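PDB 3WA7: tannase from Lactobacillus plantarum, which hydrolyses galloyl ester bonds of tannins (EC 3.1.1.20), probably by the serine-nucleophile mechanism of the alpha/beta-hydrolases. Local coordinates for residues 207-211 / 394-398; 132-136 / 168-172; 88-92 / 238-242; 77-83 / 111-117; 293-297 / 329-333. All coordinates share one frame. Residue numbers count along the deposited sequence, not the author numbering.

How the contacts relate
Contacts 1, 2 and 4 pack together near the middle of the chain. Leu171 CD2 of contact 2 lies 3.6 Å from Ile394 CA of contact 1; Asp135 OD2 forms a 2.7 Å salt bridge with Arg114 NE of contact 4; and Leu209 CD1 of contact 1 sits 3.8 Å from Tyr78 OH of contact 4. Gly77 N of contact 4 bonds a sulfate that is also bonded to Ser163 OG, the probable nucleophile. Contact 3 joins this group at the surface, with Arg88 NH2 3.6 Å from Pro82 CG. Contact 5, with its own sulfate, stands apart: its nearest atoms are about 13 Å from contact 1 and about 20 Å from contact 4.

Contact 1: residues 207-211 / 394-398; sequences HNLEH and INPLS
Asn395 lays its carboxamide between the side chains of Asn208 and Glu210, so that ND2 donates to Asn208 OD1 (2.9 Å) and Glu210 OE2 (2.9 Å). Its t rotamer serves this and also brings OD1 back to Leu397 N (3.1 Å), an Asx turn that, with Ser398 N to Asn395 O (3.0 Å), leads the chain into helix 398-401. The CA atoms of Asn208 and Asn395 are 5.3 Å apart. Asn208 has left-handed phi/psi (54/43); its OD1 takes a second bond from His211 ND1 (2.8 Å) and its ND2 is bonded to Tyr268 OH. His211 N returns to Asn208 O at 3.0 Å. In the alpha/beta-hydrolase fold this largely buried polar cluster ties the turn after strand 199-203 of the main sheet to the link between helices 388-393 and 398-401. Van der Waals contacts flank it: Pro396 CD against His207 CB (3.9 Å) and Leu397 CD1 against Asn208 ND2 (3.4 Å). The His207 ring (chi1 p) meets Leu397 CD2 by its edge, 4.3 Å from NE2, while its ND1 is bonded to Pro205 O. A water accepts from Leu209 N (3.2 Å) and donates weakly to Ile394 O (3.5 Å).

Contact 2: residues 132-136 / 168-172; sequences FIVDM and TSALA
Two helical segments, 132-136 and 168-172, cross at -62° with their axes 9.9 Å apart; the closest CA pair is Ile133 with Thr168, at 6.2 Å. Along the second segment Thr168 comes first and is the most deeply involved. In its m rotamer OG1 meets the ring edge of Phe132, 3.2 Å from CD1, while its hydrogen bond goes to Ala164 O one turn back; CG2 lies 4.0 Å from CG of Met136, a selenomethionine. Ser169 and Ala170 turn to other parts of the core, Ser169 OG bonding to Thr159 OG1 and Ser201 O. Leu171 (chi1 t, chi2 p) brings CD2 to 3.6 Å from Ile133 CG1 and 3.9 Å from Phe132 CZ. Ala172 puts CB 4.2 Å from Ile133 CD1 and 4.1 Å from Met136 CG. Ile133 (chi1 t, chi2 p) thus reaches both Leu171 and Ala172, and Phe132, at chi1 76°, also meets Tyr78 edge-to-face. The interface is mainly apolar helix packing, and it sets helix 131-145 against helix 164-174, which starts within the probable nucleophile elbow (Gly161, Ser163, Gly165) of an alpha/beta-hydrolase, just after Ser163.

Contact 3: residues 88-92 / 238-242; sequences RVTWP and NGRPK
The indole of Trp91 extends along segment 238-242 with chi1 t (175°) and chi2 84°, a pose that lays one face of its six-membered ring on Pro241. Pro241 CD stands 3.6 Å from the centroid of that ring, 17° off its normal, a CH-pi contact in which CD is 3.5 Å from Trp91 CZ3. Trp91 CB packs 4.3 Å from Arg240 CB, while the extended Arg240 side chain (chi1 to chi3 all t) leads off into solvent. Trp91 CE3 is 3.6 Å from Gly239 O. The nearest CA atoms are Thr90 and Asn238 (4.8 Å) and Trp91 and Gly239 (5.3 Å). Trp91 N donates to Asn238 O at 2.8 Å, and Thr90 CA makes a CA-H...O contact with the same Asn238 O at 3.3 Å. Asn238 (61/33) and Gly239 (81/5) both have positive phi; a CB on Gly239 would press against Thr90 CG2 and, at these angles, jam against the carbonyl O of Asn238. Asn238, chi1 m, sets CB 3.0 Å from Val89 O. Arg88, extended through chi3 and bent at chi4 85°, folds NE back to Pro92 O (2.9 Å), next to the cis Trp91-Pro92 peptide. The contact is surface packing of the loop before helix 95-103 on the connection and the first residue of the second strand (Pro241) of the two-stranded antiparallel hairpin 225-232/241-249.

Contact 4: residues 77-83 / 111-117; sequences GYLPGPA and AGIRGRT. With SO4 (sulfate ion), chain C.
Two irregular segments run roughly antiparallel, their end-to-end directions 138° apart, with a single beta bridge between them. Gly81 and Ile113 form the hydrogen-bonded pair (CA atoms 4.9 Å apart): Gly81 N donates to Ile113 O at 2.8 Å and Ile113 N to Gly81 O at 2.7 Å. Gly81 O also has a water at 2.9 Å, which stands 2.8 Å from Ala111 O. A second water donates to Leu79 O (2.9 Å) and Arg114 O (2.8 Å). Pro80 and Gly115 have CA atoms just 3.6 Å apart; a CB on Gly115 would clash with Pro80 N. Beyond them Arg116 N donates to Tyr78 O (3.0 Å), and the Arg116 side chain (chi1 p, then extended to chi4 84°) brings NE to Gly77 O (2.8 Å), NH1 to Asn359 OD1 and one guanidinium face onto Leu79 CD2, 3.5 Å from CZ. The Arg114 guanidinium makes a salt bridge with Asp135 through NE, and Tyr78 OH is bonded to Ile206 O. Gly77 (58/20) and Tyr78 (61/25) are left-handed, and Gly77 N donates to sulfate O4 at 2.7 Å. That sulfate, probably from the crystallisation liquor, is also bonded to Ser163 OG, so the turn after strand 69-72 is consistent with the oxyanion-hole loop of an alpha/beta-hydrolase.

Contact 5: residues 293-297 / 329-333; sequences RDVVR and DLDLS. With SO4 (sulfate ion), chain B.
A sulfate ion, probably from the crystallisation liquor, fills an anion site made by two arginines of helix 291-309 and the N-terminus of helix 332-339. Sulfate O3 accepts from both Arg293 NE (2.7 Å) and Arg297 NH2 (2.7 Å), O1 from Arg297 NE (3.0 Å) and Leu332 N (2.9 Å), and O2 from Arg293 NH2 (2.9 Å), Ser333 N (3.0 Å) and Ser333 OG (3.0 Å). Arg293 is extended (chi1 to chi3 t, chi4 85°); Arg297 bends at chi3 (m, -53°). The first free amides of a helix suit an anion, and Asp331 at the N-cap takes another with its OD1, that of Ala334. The strand before it, 326-330, belongs to a two-stranded antiparallel hairpin with 320-323; helix 291-309 and this hairpin are in a long insertion between the core strands 199-203 and 410-414 of the alpha/beta-hydrolase fold. Beside the sulfate, Leu332 (chi1 t, chi2 p) lays CD2 over one face of the Arg293 guanidinium, 4.0 Å from CZ, and 4.2 Å from Val296 CG1. The CA atoms of Arg297 and Leu332 are 5.9 Å apart. Arg297 CG packs 4.0 Å from Leu330 CB, and its CD is 3.3 Å from Leu330 O, while Arg297 NH1 forms a 2.8 Å salt bridge with Asp294 OD1 one turn back on the same helix.

Contact 1: residues 207-211 / 394-398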
# COMPACT_ATOMS: atom_id res chain seq x y z
N HIS A 207 2.67 5.75 -1.77
CA HIS A 207 3.13 5.76 -3.16
C HIS A 207 3.29 7.19 -3.68
O HIS A 207 3.13 8.15 -2.93
CB HIS A 207 2.13 5.01 -4.03
CG HIS A 207 0.84 5.75 -4.23
ND1 HIS A 207 -0.07 5.95 -3.22
CD2 HIS A 207 0.34 6.38 -5.32
CE1 HIS A 207 -1.08 6.67 -3.68
NE2 HIS A 207 -0.85 6.94 -4.95
N ASN A 208 3.58 7.32 -4.98
CA ASN A 208 3.77 8.63 -5.60
C ASN A 208 4.84 9.36 -4.78
O ASN A 208 4.74 10.56 -4.48
CB ASN A 208 2.44 9.41 -5.61
CG ASN A 208 2.47 10.61 -6.54
OD1 ASN A 208 3.33 10.72 -7.41
ND2 ASN A 208 1.50 11.50 -6.37
N LEU A 209 5.88 8.60 -4.44
CA LEU A 209 6.97 9.09 -3.60
C LEU A 209 7.68 10.35 -4.06
O LEU A 209 8.05 11.19 -3.23
CB LEU A 209 7.99 7.96 -3.40
CG LEU A 209 7.39 6.64 -2.89
CD1 LEU A 209 8.49 5.59 -2.79
CD2 LEU A 209 6.72 6.85 -1.53
N GLU A 210 7.87 10.51 -5.37
CA GLU A 210 8.58 11.67 -5.90
C GLU A 210 7.77 12.96 -5.79
O GLU A 210 8.27 14.04 -6.10
CB GLU A 210 8.98 11.44 -7.36
CG GLU A 210 7.83 11.41 -8.34
CD GLU A 210 7.27 10.02 -8.56
OE1 GLU A 210 7.21 9.23 -7.59
OE2 GLU A 210 6.88 9.71 -9.71
N HIS A 211 6.51 12.86 -5.35
CA HIS A 211 5.67 14.04 -5.20
C HIS A 211 5.09 14.11 -3.79
O HIS A 211 4.34 15.03 -3.47
CB HIS A 211 4.52 14.02 -6.21
CG HIS A 211 4.98 13.94 -7.64
ND1 HIS A 211 4.61 12.91 -8.48
CD2 HIS A 211 5.78 14.75 -8.36
CE1 HIS A 211 5.17 13.09 -9.66
NE2 HIS A 211 5.89 14.20 -9.62
N ILE A 394 7.79 2.59 -10.68
CA ILE A 394 7.19 2.10 -9.44
C ILE A 394 6.10 3.00 -8.87
O ILE A 394 5.66 2.81 -7.74
CB ILE A 394 8.26 1.84 -8.34
CG1 ILE A 394 8.90 3.15 -7.89
CG2 ILE A 394 9.30 0.86 -8.85
CD1 ILE A 394 9.73 2.99 -6.63
N ASN A 395 5.66 3.97 -9.67
CA ASN A 395 4.59 4.87 -9.25
C ASN A 395 3.32 4.37 -9.94
O ASN A 395 3.22 4.39 -11.17
CB ASN A 395 4.89 6.30 -9.71
CG ASN A 395 3.89 7.32 -9.16
OD1 ASN A 395 2.78 6.96 -8.77
ND2 ASN A 395 4.27 8.59 -9.16
N PRO A 396 2.33 3.89 -9.16
CA PRO A 396 1.09 3.40 -9.76
C PRO A 396 0.44 4.38 -10.73
O PRO A 396 -0.12 3.98 -11.75
CB PRO A 396 0.21 3.13 -8.54
CG PRO A 396 1.20 2.75 -7.49
CD PRO A 396 2.30 3.77 -7.70
N LEU A 397 0.52 5.67 -10.42
CA LEU A 397 -0.08 6.71 -11.25
C LEU A 397 0.43 6.74 -12.69
O LEU A 397 -0.32 7.08 -13.61
CB LEU A 397 0.14 8.08 -10.61
CG LEU A 397 -0.35 8.30 -9.18
CD1 LEU A 397 -0.14 9.76 -8.81
CD2 LEU A 397 -1.82 7.93 -9.05
N SER A 398 1.69 6.39 -12.89
CA SER A 398 2.30 6.40 -14.22
C SER A 398 1.52 5.59 -15.25
O SER A 398 1.45 5.96 -16.42
CB SER A 398 3.73 5.85 -14.14
OG SER A 398 4.54 6.67 -13.32
O HOH W 1 5.75 5.86 -6.06

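Contact 2: residues 132-136 / 168-172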
# COMPACT_ATOMS: atom_id res chain seq x y z
N PHE A 132 10.85 -5.24 -4.84
CA PHE A 132 9.56 -5.54 -4.22
C PHE A 132 8.44 -5.86 -5.21
O PHE A 132 7.70 -6.83 -5.02
CB PHE A 132 9.14 -4.39 -3.28
CG PHE A 132 8.63 -3.16 -3.97
CD1 PHE A 132 7.26 -2.90 -4.03
CD2 PHE A 132 9.51 -2.25 -4.54
CE1 PHE A 132 6.77 -1.74 -4.64
CE2 PHE A 132 9.04 -1.09 -5.16
CZ PHE A 132 7.67 -0.83 -5.21
N ILE A 133 8.33 -5.07 -6.28
CA ILE A 133 7.29 -5.29 -7.26
C ILE A 133 7.65 -6.43 -8.22
O ILE A 133 6.77 -7.10 -8.75
CB ILE A 133 6.96 -3.99 -8.04
CG1 ILE A 133 5.80 -4.22 -9.00
CG2 ILE A 133 8.19 -3.49 -8.77
CD1 ILE A 133 4.49 -4.58 -8.32
N VAL A 134 8.94 -6.64 -8.45
CA VAL A 134 9.36 -7.74 -9.31
C VAL A 134 8.95 -9.04 -8.61
O VAL A 134 8.44 -9.96 -9.25
CB VAL A 134 10.89 -7.73 -9.55
CG1 VAL A 134 11.35 -9.05 -10.17
CG2 VAL A 134 11.25 -6.58 -10.48
N ASP A 135 9.16 -9.11 -7.30
CA ASP A 135 8.79 -10.31 -6.54
C ASP A 135 7.28 -10.51 -6.51
O ASP A 135 6.80 -11.64 -6.63
CB ASP A 135 9.33 -10.25 -5.11
CG ASP A 135 10.80 -10.60 -5.02
OD1 ASP A 135 11.36 -11.11 -6.01
OD2 ASP A 135 11.39 -10.37 -3.94
N MSE A 136 6.53 -9.43 -6.33
CA MSE A 136 5.07 -9.54 -6.30
C MSE A 136 4.59 -10.09 -7.65
O MSE A 136 3.71 -10.95 -7.70
CB MSE A 136 4.43 -8.18 -6.03
CG MSE A 136 2.94 -8.24 -5.75
SE MSE A 136 2.52 -9.17 -4.09
CE MSE A 136 1.87 -10.84 -4.83
N THR A 168 2.52 -1.57 -2.92
CA THR A 168 2.89 -2.78 -3.66
C THR A 168 1.65 -3.37 -4.33
O THR A 168 1.69 -3.73 -5.51
CB THR A 168 3.52 -3.83 -2.72
OG1 THR A 168 4.71 -3.28 -2.14
CG2 THR A 168 3.87 -5.11 -3.49
N SER A 169 0.56 -3.45 -3.58
CA SER A 169 -0.70 -3.97 -4.10
C SER A 169 -1.20 -3.08 -5.24
O SER A 169 -1.57 -3.56 -6.31
CB SER A 169 -1.74 -4.02 -2.98
OG SER A 169 -3.00 -4.44 -3.48
N ALA A 170 -1.19 -1.77 -5.01
CA ALA A 170 -1.64 -0.83 -6.03
C ALA A 170 -0.79 -0.92 -7.29
O ALA A 170 -1.32 -0.91 -8.40
CB ALA A 170 -1.60 0.60 -5.48
N LEU A 171 0.52 -1.00 -7.12
CA LEU A 171 1.41 -1.08 -8.27
C LEU A 171 1.20 -2.36 -9.08
O LEU A 171 1.27 -2.34 -10.31
CB LEU A 171 2.87 -0.99 -7.83
CG LEU A 171 3.92 -0.91 -8.94
CD1 LEU A 171 3.64 0.27 -9.88
CD2 LEU A 171 5.29 -0.77 -8.31
N ALA A 172 0.93 -3.47 -8.39
CA ALA A 172 0.68 -4.74 -9.07
C ALA A 172 -0.56 -4.60 -9.95
O ALA A 172 -0.59 -5.07 -11.09
CB ALA A 172 0.48 -5.86 -8.05

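Contact 3: residues 88-92 / 238-242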
# COMPACT_ATOMS: atom_id res chain seq x y z
N ARG A 88 0.66 -17.61 11.92
CA ARG A 88 1.78 -16.74 12.26
C ARG A 88 1.33 -15.71 13.30
O ARG A 88 0.20 -15.23 13.25
CB ARG A 88 2.29 -16.02 11.00
CG ARG A 88 3.45 -15.04 11.24
CD ARG A 88 3.86 -14.35 9.94
NE ARG A 88 4.81 -13.25 10.16
CZ ARG A 88 6.12 -13.39 10.26
NH1 ARG A 88 6.68 -14.59 10.16
NH2 ARG A 88 6.89 -12.33 10.46
N VAL A 89 2.20 -15.40 14.26
CA VAL A 89 1.86 -14.43 15.29
C VAL A 89 2.94 -13.35 15.39
O VAL A 89 2.74 -12.31 16.00
CB VAL A 89 1.70 -15.10 16.68
CG1 VAL A 89 0.59 -16.14 16.63
CG2 VAL A 89 3.01 -15.73 17.12
N THR A 90 4.08 -13.61 14.77
CA THR A 90 5.20 -12.68 14.80
C THR A 90 5.07 -11.52 13.82
O THR A 90 4.74 -11.71 12.65
CB THR A 90 6.53 -13.41 14.50
OG1 THR A 90 6.69 -14.50 15.41
CG2 THR A 90 7.71 -12.46 14.63
N TRP A 91 5.33 -10.32 14.32
CA TRP A 91 5.26 -9.11 13.51
C TRP A 91 6.37 -9.18 12.45
O TRP A 91 7.49 -9.60 12.74
CB TRP A 91 5.48 -7.88 14.40
CG TRP A 91 5.56 -6.59 13.66
CD1 TRP A 91 4.52 -5.81 13.25
CD2 TRP A 91 6.76 -5.92 13.23
NE1 TRP A 91 4.99 -4.70 12.59
CE2 TRP A 91 6.36 -4.74 12.56
CE3 TRP A 91 8.12 -6.21 13.34
CZ2 TRP A 91 7.28 -3.85 12.01
CZ3 TRP A 91 9.04 -5.32 12.79
CH2 TRP A 91 8.61 -4.15 12.13
N PRO A 92 6.06 -8.80 11.20
CA PRO A 92 4.77 -8.31 10.71
C PRO A 92 3.91 -9.47 10.21
O PRO A 92 4.42 -10.40 9.59
CB PRO A 92 5.16 -7.38 9.58
CG PRO A 92 6.31 -8.11 8.97
CD PRO A 92 7.11 -8.58 10.18
N ASN A 238 4.88 -10.36 20.56
CA ASN A 238 5.00 -10.94 19.23
C ASN A 238 6.03 -10.34 18.26
O ASN A 238 5.80 -10.31 17.05
CB ASN A 238 3.62 -10.94 18.56
CG ASN A 238 2.59 -11.71 19.37
OD1 ASN A 238 2.80 -12.88 19.71
ND2 ASN A 238 1.47 -11.07 19.68
N GLY A 239 7.15 -9.88 18.80
CA GLY A 239 8.20 -9.35 17.94
C GLY A 239 8.09 -7.93 17.42
O GLY A 239 8.91 -7.50 16.61
N ARG A 240 7.07 -7.19 17.86
CA ARG A 240 6.92 -5.81 17.42
C ARG A 240 7.99 -4.99 18.12
O ARG A 240 8.15 -5.07 19.33
CB ARG A 240 5.53 -5.28 17.80
CG ARG A 240 5.35 -3.80 17.52
CD ARG A 240 4.11 -3.25 18.21
NE ARG A 240 4.05 -1.80 18.14
CZ ARG A 240 3.13 -1.06 18.76
NH1 ARG A 240 2.20 -1.65 19.50
NH2 ARG A 240 3.14 0.26 18.64
N PRO A 241 8.76 -4.19 17.36
CA PRO A 241 9.81 -3.39 18.01
C PRO A 241 9.26 -2.40 19.02
O PRO A 241 8.15 -1.89 18.86
CB PRO A 241 10.49 -2.71 16.83
CG PRO A 241 9.37 -2.55 15.84
CD PRO A 241 8.67 -3.88 15.93
N LYS A 242 10.02 -2.14 20.08
CA LYS A 242 9.60 -1.18 21.08
C LYS A 242 9.74 0.20 20.47
O LYS A 242 10.61 0.42 19.62
CB LYS A 242 10.48 -1.28 22.33
CG LYS A 242 10.33 -2.57 23.11
CD LYS A 242 11.05 -2.48 24.45
CE LYS A 242 10.90 -3.76 25.25
NZ LYS A 242 11.55 -4.91 24.56

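Contact 4: residues 77-83 / 111-117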
# COMPACT_ATOMS: atom_id res chain seq x y z
N GLY A 77 7.33 -0.21 5.43
CA GLY A 77 8.56 0.57 5.37
C GLY A 77 9.48 0.21 4.22
O GLY A 77 10.67 0.55 4.24
N TYR A 78 8.93 -0.44 3.20
CA TYR A 78 9.67 -0.90 2.03
C TYR A 78 10.76 -1.89 2.44
O TYR A 78 11.77 -2.07 1.75
CB TYR A 78 10.25 0.28 1.25
CG TYR A 78 9.22 0.92 0.35
CD1 TYR A 78 8.62 2.13 0.68
CD2 TYR A 78 8.80 0.27 -0.82
CE1 TYR A 78 7.62 2.68 -0.12
CE2 TYR A 78 7.80 0.82 -1.63
CZ TYR A 78 7.21 2.02 -1.27
OH TYR A 78 6.22 2.56 -2.07
N LEU A 79 10.52 -2.55 3.57
CA LEU A 79 11.42 -3.56 4.10
C LEU A 79 10.94 -4.91 3.61
O LEU A 79 9.86 -5.02 3.02
CB LEU A 79 11.37 -3.53 5.63
CG LEU A 79 11.96 -2.30 6.32
CD1 LEU A 79 11.52 -2.26 7.77
CD2 LEU A 79 13.48 -2.34 6.21
N PRO A 80 11.72 -5.97 3.84
CA PRO A 80 11.30 -7.30 3.39
C PRO A 80 9.99 -7.71 4.07
O PRO A 80 9.77 -7.38 5.23
CB PRO A 80 12.46 -8.20 3.82
CG PRO A 80 13.63 -7.28 3.83
CD PRO A 80 13.08 -6.02 4.43
N GLY A 81 9.14 -8.42 3.33
CA GLY A 81 7.87 -8.88 3.87
C GLY A 81 7.82 -10.39 3.76
O GLY A 81 7.59 -10.93 2.68
N PRO A 82 8.04 -11.11 4.87
CA PRO A 82 8.01 -12.58 4.85
C PRO A 82 6.66 -13.17 4.48
O PRO A 82 5.62 -12.54 4.68
CB PRO A 82 8.45 -12.95 6.27
CG PRO A 82 7.95 -11.80 7.09
CD PRO A 82 8.31 -10.61 6.23
N ALA A 83 6.69 -14.38 3.93
CA ALA A 83 5.46 -15.08 3.54
C ALA A 83 4.60 -15.25 4.79
O ALA A 83 5.08 -15.75 5.81
CB ALA A 83 5.80 -16.44 2.94
N ALA A 111 2.92 -14.47 -0.50
CA ALA A 111 4.30 -14.53 -0.96
C ALA A 111 5.27 -13.66 -0.16
O ALA A 111 4.91 -12.57 0.29
CB ALA A 111 4.36 -14.14 -2.44
N GLY A 112 6.49 -14.16 0.01
CA GLY A 112 7.52 -13.41 0.71
C GLY A 112 8.07 -12.44 -0.33
O GLY A 112 8.23 -12.81 -1.49
N ILE A 113 8.35 -11.22 0.10
CA ILE A 113 8.83 -10.17 -0.81
C ILE A 113 10.12 -9.52 -0.33
O ILE A 113 10.23 -9.13 0.83
CB ILE A 113 7.74 -9.06 -0.94
CG1 ILE A 113 6.42 -9.68 -1.40
CG2 ILE A 113 8.21 -7.97 -1.89
CD1 ILE A 113 6.48 -10.29 -2.79
N ARG A 114 11.10 -9.39 -1.23
CA ARG A 114 12.37 -8.75 -0.88
C ARG A 114 12.15 -7.29 -0.51
O ARG A 114 11.25 -6.63 -1.03
CB ARG A 114 13.34 -8.82 -2.06
CG ARG A 114 13.99 -10.16 -2.28
CD ARG A 114 14.84 -10.10 -3.54
NE ARG A 114 14.00 -10.00 -4.73
CZ ARG A 114 14.45 -9.66 -5.94
NH1 ARG A 114 15.73 -9.37 -6.12
NH2 ARG A 114 13.61 -9.65 -6.97
N GLY A 115 13.01 -6.79 0.38
CA GLY A 115 12.93 -5.41 0.83
C GLY A 115 14.29 -4.74 0.76
O GLY A 115 15.30 -5.39 0.48
N ARG A 116 14.32 -3.44 1.06
CA ARG A 116 15.55 -2.65 0.98
C ARG A 116 16.75 -3.14 1.78
O ARG A 116 17.89 -2.79 1.46
CB ARG A 116 15.25 -1.19 1.36
CG ARG A 116 14.68 -0.99 2.77
CD ARG A 116 14.13 0.43 2.91
NE ARG A 116 13.45 0.66 4.19
CZ ARG A 116 14.07 0.99 5.32
NH1 ARG A 116 15.39 1.13 5.35
NH2 ARG A 116 13.36 1.18 6.42
N THR A 117 16.52 -3.95 2.80
CA THR A 117 17.61 -4.48 3.61
C THR A 117 18.03 -5.89 3.21
O THR A 117 18.99 -6.43 3.75
CB THR A 117 17.22 -4.50 5.11
OG1 THR A 117 15.97 -5.19 5.27
CG2 THR A 117 17.09 -3.08 5.66
S SO4 C . 5.33 1.17 7.87
O1 SO4 C . 5.19 -0.17 8.47
O2 SO4 C . 4.29 2.06 8.41
O3 SO4 C . 6.64 1.71 8.23
O4 SO4 C . 5.20 1.07 6.41
O HOH W 2 9.56 -4.80 0.16
O HOH W 3 4.92 -10.25 1.84

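Contact 5: residues 293-297 / 329-333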
# COMPACT_ATOMS: atom_id res chain seq x y z
N ARG A 293 -8.50 21.71 -2.53
CA ARG A 293 -8.47 21.77 -1.07
C ARG A 293 -9.88 21.49 -0.54
O ARG A 293 -10.05 20.82 0.48
CB ARG A 293 -8.02 23.15 -0.60
CG ARG A 293 -7.89 23.26 0.92
CD ARG A 293 -7.52 24.66 1.36
NE ARG A 293 -7.31 24.75 2.81
CZ ARG A 293 -6.17 24.47 3.42
NH1 ARG A 293 -5.11 24.07 2.73
NH2 ARG A 293 -6.08 24.58 4.75
N ASP A 294 -10.89 22.01 -1.24
CA ASP A 294 -12.28 21.80 -0.86
C ASP A 294 -12.59 20.30 -0.76
O ASP A 294 -13.31 19.86 0.13
CB ASP A 294 -13.23 22.42 -1.89
CG ASP A 294 -13.35 23.93 -1.77
OD1 ASP A 294 -12.65 24.54 -0.94
OD2 ASP A 294 -14.16 24.50 -2.52
N VAL A 295 -12.03 19.52 -1.69
CA VAL A 295 -12.26 18.08 -1.71
C VAL A 295 -11.70 17.42 -0.47
O VAL A 295 -12.36 16.58 0.14
CB VAL A 295 -11.62 17.44 -2.97
CG1 VAL A 295 -11.78 15.93 -2.93
CG2 VAL A 295 -12.30 17.99 -4.22
N VAL A 296 -10.48 17.80 -0.09
CA VAL A 296 -9.87 17.23 1.11
C VAL A 296 -10.72 17.58 2.33
O VAL A 296 -11.02 16.73 3.16
CB VAL A 296 -8.44 17.76 1.32
CG1 VAL A 296 -7.83 17.15 2.57
CG2 VAL A 296 -7.58 17.42 0.10
N ARG A 297 -11.13 18.85 2.42
CA ARG A 297 -11.95 19.30 3.54
C ARG A 297 -13.26 18.52 3.60
O ARG A 297 -13.68 18.05 4.65
CB ARG A 297 -12.26 20.80 3.40
CG ARG A 297 -13.07 21.36 4.57
CD ARG A 297 -13.53 22.80 4.33
NE ARG A 297 -12.44 23.70 3.96
CZ ARG A 297 -12.25 24.18 2.73
NH1 ARG A 297 -13.08 23.86 1.75
NH2 ARG A 297 -11.22 24.98 2.49
N ASP A 329 -19.38 22.01 8.60
CA ASP A 329 -18.20 22.71 8.12
C ASP A 329 -16.96 22.23 8.84
O ASP A 329 -17.03 21.50 9.83
CB ASP A 329 -18.36 24.22 8.33
CG ASP A 329 -17.65 25.03 7.25
OD1 ASP A 329 -16.67 24.53 6.67
OD2 ASP A 329 -18.07 26.18 7.00
N LEU A 330 -15.81 22.66 8.33
CA LEU A 330 -14.54 22.27 8.91
C LEU A 330 -13.44 23.28 8.63
O LEU A 330 -13.28 23.74 7.50
CB LEU A 330 -14.09 20.91 8.36
CG LEU A 330 -12.63 20.53 8.63
CD1 LEU A 330 -12.39 20.36 10.12
CD2 LEU A 330 -12.28 19.25 7.88
N ASP A 331 -12.70 23.63 9.68
CA ASP A 331 -11.56 24.52 9.56
C ASP A 331 -10.44 23.49 9.39
O ASP A 331 -9.94 22.94 10.37
CB ASP A 331 -11.35 25.31 10.86
CG ASP A 331 -10.14 26.22 10.81
OD1 ASP A 331 -9.18 25.91 10.07
OD2 ASP A 331 -10.14 27.25 11.52
N LEU A 332 -10.08 23.20 8.14
CA LEU A 332 -9.06 22.19 7.86
C LEU A 332 -7.72 22.46 8.53
O LEU A 332 -7.10 21.55 9.06
CB LEU A 332 -8.86 22.05 6.34
CG LEU A 332 -7.83 21.02 5.87
CD1 LEU A 332 -8.17 19.65 6.44
CD2 LEU A 332 -7.83 20.97 4.34
N SER A 333 -7.29 23.72 8.52
CA SER A 333 -6.02 24.07 9.15
C SER A 333 -6.06 23.74 10.63
O SER A 333 -5.08 23.25 11.19
CB SER A 333 -5.72 25.56 8.95
OG SER A 333 -5.57 25.86 7.57
S SO4 B . -9.54 25.94 5.64
O1 SO4 B . -10.65 25.03 5.98
O2 SO4 B . -8.30 25.52 6.32
O3 SO4 B . -9.32 25.93 4.18
O4 SO4 B . -9.89 27.31 6.07